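Local atomic coordinates of adhesion and penetration protein autotransporter (Haemophilus influenzae, PDB entry 3SYJ), a protein that promotes adherence to and invasion of host cells as a self-associating autotransporter adhesin, and is probably a serine protease. Residues G1-R13 and G155-K167. Numbering follows the deposited sequence.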
loop_
_atom_site.group_PDB
_atom_site.type_symbol
_atom_site.label_atom_id
_atom_site.label_comp_id
_atom_site.label_asym_id
_atom_site.label_seq_id
_atom_site.Cartn_x
_atom_site.Cartn_y
_atom_site.Cartn_z
ATOM N N GLY A 1 45.681 9.524 49.978
ATOM C CA GLY A 1 46.761 9.600 49.007
ATOM C C GLY A 1 46.956 10.989 48.429
ATOM O O GLY A 1 46.222 11.915 48.764
ATOM N N HIS A 2 47.942 11.119 47.547
ATOM C CA HIS A 2 48.291 12.397 46.953
ATOM C C HIS A 2 47.942 12.418 45.485
ATOM O O HIS A 2 48.479 11.635 44.705
ATOM C CB HIS A 2 49.797 12.664 47.101
ATOM C CG HIS A 2 50.246 12.857 48.516
ATOM N ND1 HIS A 2 50.579 11.808 49.344
ATOM C CD2 HIS A 2 50.433 13.983 49.247
ATOM C CE1 HIS A 2 50.939 12.276 50.526
ATOM N NE2 HIS A 2 50.859 13.594 50.493
ATOM N N THR A 3 47.063 13.339 45.108
ATOM C CA THR A 3 46.714 13.534 43.715
ATOM C C THR A 3 47.345 14.825 43.178
ATOM O O THR A 3 47.904 15.624 43.936
ATOM C CB THR A 3 45.181 13.591 43.530
ATOM O OG1 THR A 3 44.653 14.755 44.180
ATOM C CG2 THR A 3 44.523 12.339 44.111
ATOM N N TYR A 4 47.244 15.012 41.866
ATOM C CA TYR A 4 47.770 16.183 41.184
ATOM C C TYR A 4 46.659 17.206 40.947
ATOM O O TYR A 4 45.720 16.958 40.188
ATOM C CB TYR A 4 48.395 15.750 39.856
ATOM C CG TYR A 4 48.926 16.868 38.993
ATOM C CD1 TYR A 4 49.511 17.998 39.555
ATOM C CD2 TYR A 4 48.873 16.778 37.607
ATOM C CE1 TYR A 4 50.002 19.021 38.756
ATOM C CE2 TYR A 4 49.361 17.791 36.801
ATOM C CZ TYR A 4 49.928 18.910 37.381
ATOM O OH TYR A 4 50.420 19.915 36.580
ATOM N N PHE A 5 46.776 18.358 41.604
ATOM C CA PHE A 5 45.789 19.427 41.493
ATOM C C PHE A 5 45.665 19.978 40.070
ATOM O O PHE A 5 44.699 20.674 39.749
ATOM C CB PHE A 5 46.108 20.561 42.479
ATOM C CG PHE A 5 45.062 21.643 42.522
ATOM C CD1 PHE A 5 43.804 21.383 43.040
ATOM C CD2 PHE A 5 45.336 22.916 42.042
ATOM C CE1 PHE A 5 42.833 22.370 43.082
ATOM C CE2 PHE A 5 44.373 23.911 42.083
ATOM C CZ PHE A 5 43.119 23.639 42.605
ATOM N N GLY A 6 46.632 19.651 39.218
ATOM C CA GLY A 6 46.572 20.031 37.816
ATOM C C GLY A 6 45.581 19.214 36.998
ATOM O O GLY A 6 45.323 19.517 35.828
ATOM N N ILE A 7 45.033 18.171 37.618
ATOM C CA ILE A 7 44.028 17.315 36.990
ATOM C C ILE A 7 42.786 17.265 37.884
ATOM O O ILE A 7 42.912 17.203 39.113
ATOM C CB ILE A 7 44.585 15.896 36.770
ATOM C CG1 ILE A 7 45.631 15.905 35.656
ATOM C CG2 ILE A 7 43.473 14.902 36.447
ATOM C CD1 ILE A 7 46.474 14.657 35.615
ATOM N N ASP A 8 41.599 17.323 37.275
ATOM C CA ASP A 8 40.339 17.269 38.022
ATOM C C ASP A 8 40.375 16.159 39.051
ATOM O O ASP A 8 40.727 15.023 38.734
ATOM C CB ASP A 8 39.155 17.010 37.096
ATOM C CG ASP A 8 38.788 18.214 36.268
ATOM O OD1 ASP A 8 39.164 19.342 36.645
ATOM O OD2 ASP A 8 38.118 18.033 35.236
ATOM N N TYR A 9 40.008 16.491 40.282
ATOM C CA TYR A 9 39.961 15.509 41.357
ATOM C C TYR A 9 38.989 14.400 40.987
ATOM O O TYR A 9 39.166 13.257 41.397
ATOM C CB TYR A 9 39.516 16.171 42.660
ATOM C CG TYR A 9 39.951 15.452 43.919
ATOM C CD1 TYR A 9 41.261 15.021 44.088
ATOM C CD2 TYR A 9 39.059 15.241 44.956
ATOM C CE1 TYR A 9 41.662 14.378 45.261
ATOM C CE2 TYR A 9 39.447 14.603 46.124
ATOM C CZ TYR A 9 40.740 14.176 46.272
ATOM O OH TYR A 9 41.098 13.544 47.436
ATOM N N GLN A 10 37.971 14.736 40.195
ATOM C CA GLN A 10 36.952 13.760 39.818
ATOM C C GLN A 10 37.538 12.489 39.204
ATOM O O GLN A 10 37.025 11.393 39.445
ATOM C CB GLN A 10 35.911 14.370 38.883
ATOM C CG GLN A 10 34.625 13.553 38.813
ATOM C CD GLN A 10 33.865 13.528 40.141
ATOM O OE1 GLN A 10 33.740 14.550 40.817
ATOM N NE2 GLN A 10 33.346 12.358 40.511
ATOM N N TYR A 11 38.609 12.625 38.423
ATOM C CA TYR A 11 39.243 11.453 37.813
ATOM C C TYR A 11 39.616 10.425 38.870
ATOM O O TYR A 11 39.321 9.247 38.748
ATOM C CB TYR A 11 40.505 11.843 37.046
ATOM C CG TYR A 11 40.262 12.401 35.668
ATOM C CD1 TYR A 11 39.939 11.563 34.603
ATOM C CD2 TYR A 11 40.384 13.763 35.421
ATOM C CE1 TYR A 11 39.728 12.081 33.330
ATOM C CE2 TYR A 11 40.179 14.286 34.163
ATOM C CZ TYR A 11 39.853 13.447 33.123
ATOM O OH TYR A 11 39.654 13.986 31.878
ATOM N N TYR A 12 40.272 10.888 39.915
ATOM C CA TYR A 12 40.747 9.998 40.950
ATOM C C TYR A 12 39.604 9.402 41.763
ATOM O O TYR A 12 39.714 8.303 42.297
ATOM C CB TYR A 12 41.680 10.771 41.869
ATOM C CG TYR A 12 42.882 11.373 41.179
ATOM C CD1 TYR A 12 44.035 10.621 40.959
ATOM C CD2 TYR A 12 42.874 12.696 40.763
ATOM C CE1 TYR A 12 45.147 11.176 40.340
ATOM C CE2 TYR A 12 43.978 13.262 40.147
ATOM C CZ TYR A 12 45.112 12.499 39.936
ATOM O OH TYR A 12 46.206 13.069 39.322
ATOM N N ARG A 13 38.516 10.145 41.887
ATOM C CA ARG A 13 37.364 9.645 42.621
ATOM C C ARG A 13 36.631 8.603 41.780
ATOM O O ARG A 13 36.315 7.524 42.267
ATOM C CB ARG A 13 36.425 10.787 43.005
ATOM C CG ARG A 13 36.987 11.756 44.043
ATOM C CD ARG A 13 37.244 11.088 45.381
ATOM N NE ARG A 13 36.239 10.075 45.677
ATOM C CZ ARG A 13 35.007 10.344 46.085
ATOM N NH1 ARG A 13 34.660 11.608 46.248
ATOM N NH2 ARG A 13 34.131 9.369 46.318
ATOM N N GLY A 155 43.081 3.616 48.030
ATOM C CA GLY A 155 43.064 3.726 49.481
ATOM C C GLY A 155 42.263 4.899 50.012
ATOM O O GLY A 155 41.764 5.724 49.247
ATOM N N SER A 156 42.141 4.981 51.333
ATOM C CA SER A 156 41.393 6.071 51.937
ATOM C C SER A 156 42.228 6.874 52.932
ATOM O O SER A 156 41.689 7.599 53.761
ATOM C CB SER A 156 40.136 5.534 52.616
ATOM O OG SER A 156 40.469 4.762 53.755
ATOM N N GLY A 157 43.546 6.746 52.851
ATOM C CA GLY A 157 44.419 7.506 53.726
ATOM C C GLY A 157 44.280 9.012 53.550
ATOM O O GLY A 157 43.646 9.478 52.605
ATOM N N ARG A 158 44.859 9.778 54.466
ATOM C CA ARG A 158 44.836 11.234 54.365
ATOM C C ARG A 158 44.951 11.704 52.921
ATOM O O ARG A 158 45.843 11.276 52.183
ATOM C CB ARG A 158 45.965 11.840 55.185
ATOM C CG ARG A 158 45.835 11.571 56.655
ATOM C CD ARG A 158 46.936 12.262 57.421
ATOM N NE ARG A 158 46.612 12.336 58.839
ATOM C CZ ARG A 158 47.496 12.607 59.793
ATOM N NH1 ARG A 158 48.768 12.823 59.476
ATOM N NH2 ARG A 158 47.106 12.656 61.063
ATOM N N GLN A 159 44.047 12.588 52.522
ATOM C CA GLN A 159 43.959 12.993 51.125
ATOM C C GLN A 159 44.602 14.363 50.874
ATOM O O GLN A 159 44.284 15.342 51.545
ATOM C CB GLN A 159 42.497 12.975 50.649
ATOM C CG GLN A 159 41.736 11.681 50.930
ATOM C CD GLN A 159 42.158 10.503 50.049
ATOM O OE1 GLN A 159 43.049 10.617 49.198
ATOM N NE2 GLN A 159 41.508 9.355 50.255
ATOM N N PHE A 160 45.505 14.412 49.903
ATOM C CA PHE A 160 46.148 15.645 49.502
ATOM C C PHE A 160 45.984 15.842 48.008
ATOM O O PHE A 160 45.819 14.874 47.267
ATOM C CB PHE A 160 47.649 15.574 49.782
ATOM C CG PHE A 160 48.005 15.427 51.235
ATOM C CD1 PHE A 160 48.356 16.531 51.991
ATOM C CD2 PHE A 160 48.027 14.176 51.834
ATOM C CE1 PHE A 160 48.702 16.395 53.323
ATOM C CE2 PHE A 160 48.376 14.036 53.167
ATOM C CZ PHE A 160 48.712 15.149 53.910
ATOM N N TRP A 161 46.036 17.092 47.558
ATOM C CA TRP A 161 46.421 17.350 46.173
ATOM C C TRP A 161 47.642 18.268 46.113
ATOM O O TRP A 161 47.849 19.096 46.997
ATOM C CB TRP A 161 45.261 17.846 45.299
ATOM C CG TRP A 161 44.593 19.097 45.751
ATOM C CD1 TRP A 161 45.193 20.264 46.123
ATOM C CD2 TRP A 161 43.185 19.322 45.839
ATOM N NE1 TRP A 161 44.241 21.194 46.455
ATOM C CE2 TRP A 161 43.001 20.641 46.289
ATOM C CE3 TRP A 161 42.061 18.530 45.589
ATOM C CZ2 TRP A 161 41.745 21.185 46.495
ATOM C CZ3 TRP A 161 40.818 19.073 45.791
ATOM C CH2 TRP A 161 40.666 20.386 46.242
ATOM N N ARG A 162 48.464 18.085 45.085
ATOM C CA ARG A 162 49.718 18.817 44.965
ATOM C C ARG A 162 49.706 19.673 43.714
ATOM O O ARG A 162 49.266 19.221 42.660
ATOM C CB ARG A 162 50.893 17.850 44.893
ATOM C CG ARG A 162 50.961 16.900 46.057
ATOM C CD ARG A 162 52.391 16.522 46.388
ATOM N NE ARG A 162 52.480 16.203 47.805
ATOM C CZ ARG A 162 52.944 17.037 48.724
ATOM N NH1 ARG A 162 53.400 18.230 48.371
ATOM N NH2 ARG A 162 52.970 16.669 49.994
ATOM N N ASN A 163 50.188 20.910 43.832
ATOM C CA ASN A 163 50.203 21.821 42.694
ATOM C C ASN A 163 51.517 21.765 41.926
ATOM O O ASN A 163 52.358 20.898 42.168
ATOM C CB ASN A 163 49.876 23.256 43.119
ATOM C CG ASN A 163 50.928 23.852 44.042
ATOM O OD1 ASN A 163 52.081 23.417 44.059
ATOM N ND2 ASN A 163 50.531 24.858 44.813
ATOM N N ASP A 164 51.687 22.693 40.995
ATOM C CA ASP A 164 52.856 22.676 40.126
ATOM C C ASP A 164 54.156 23.024 40.862
ATOM O O ASP A 164 55.252 22.803 40.348
ATOM C CB ASP A 164 52.620 23.570 38.907
ATOM C CG ASP A 164 51.938 22.827 37.771
ATOM O OD1 ASP A 164 52.094 21.593 37.715
ATOM O OD2 ASP A 164 51.260 23.462 36.933
ATOM N N GLN A 165 54.029 23.539 42.080
ATOM C CA GLN A 165 55.194 23.827 42.909
ATOM C C GLN A 165 55.382 22.686 43.911
ATOM O O GLN A 165 56.212 22.762 44.820
ATOM C CB GLN A 165 55.043 25.183 43.621
ATOM C CG GLN A 165 55.121 26.430 42.703
ATOM C CD GLN A 165 53.810 26.720 41.947
ATOM O OE1 GLN A 165 53.814 26.974 40.729
ATOM N NE2 GLN A 165 52.685 26.683 42.670
ATOM N N ASP A 166 54.600 21.624 43.721
ATOM C CA ASP A 166 54.624 20.443 44.587
ATOM C C ASP A 166 54.240 20.764 46.025
ATOM O O ASP A 166 54.745 20.151 46.962
ATOM C CB ASP A 166 55.993 19.758 44.562
ATOM C CG ASP A 166 55.921 18.297 44.977
ATOM O OD1 ASP A 166 54.861 17.670 44.764
ATOM O OD2 ASP A 166 56.923 17.773 45.512
ATOM N N LYS A 167 53.350 21.731 46.201
ATOM C CA LYS A 167 52.867 22.054 47.526
ATOM C C LYS A 167 51.531 21.357 47.782
ATOM O O LYS A 167 50.631 21.367 46.939
ATOM C CB LYS A 167 52.765 23.565 47.709
ATOM C CG LYS A 167 54.130 24.264 47.669
ATOM C CD LYS A 167 54.014 25.748 47.983
ATOM C CE LYS A 167 55.371 26.439 47.917
ATOM N NZ LYS A 167 56.386 25.744 48.759
HETATM O O HOH W 1 43.626 12.746 47.502
#
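In the S6 peptidase domain, of the chymotrypsin-like PA clan, the chain's amino terminus is held by a short parallel strand pair, 2-4 beside 159-162. Gly1 N donates to Arg158 O (2.8 Å) and to Gln159 OE1 (3.0 Å), in each case from above the carbonyl plane. It also bonds Asp217, next to the active-site Ser218 assigned by similarity, an arrangement reminiscent of the inserted N-terminus of activated chymotrypsin-like proteases. The ladder then climbs through Phe160 N to Gly1 O (2.8 Å), Thr3 N to Phe160 O (2.9 Å) and Arg162 N to Thr3 O (2.8 Å), ending with Phe5 N on Arg162 O as the first strand enters the type I turn 4-7. On the sheet face of His2, Phe160, Tyr4 and Arg162, the His2 and Phe160 side chains run side by side, their ring planes 10° apart but slid so far that the rings barely overlap, with His2 NE2 over Phe160 CD2. Arg162 brings the edge of its guanidinium to His2 CD2. Tyr4 CG is anti to the backbone N (chi1 177°), and the phenol extends past Arg162 O so that Tyr4 OH donates to the syn side of Asp164 OD1 at 2.6 Å. Across the sheet, Trp161 joins an aromatic cluster: Phe5 CD1 lies over one indole face, 3.4 Å from Trp161 CE2, while the six-ring edge at Trp161 CE3 meets the face of Tyr9, planes 84° apart. A water bridges Tyr9 OH and Gln159 OE1; Tyr9 OH is also hydrogen-bonded to Tyr177 and Gln159 OE1 to Thr179. Strand 168-172 pairs antiparallel with 159-162 to complete the three-stranded sheet, its Val171 touching Tyr9 and Trp161, and Met608 of helix 603-609 packs against Phe5 and Trp161.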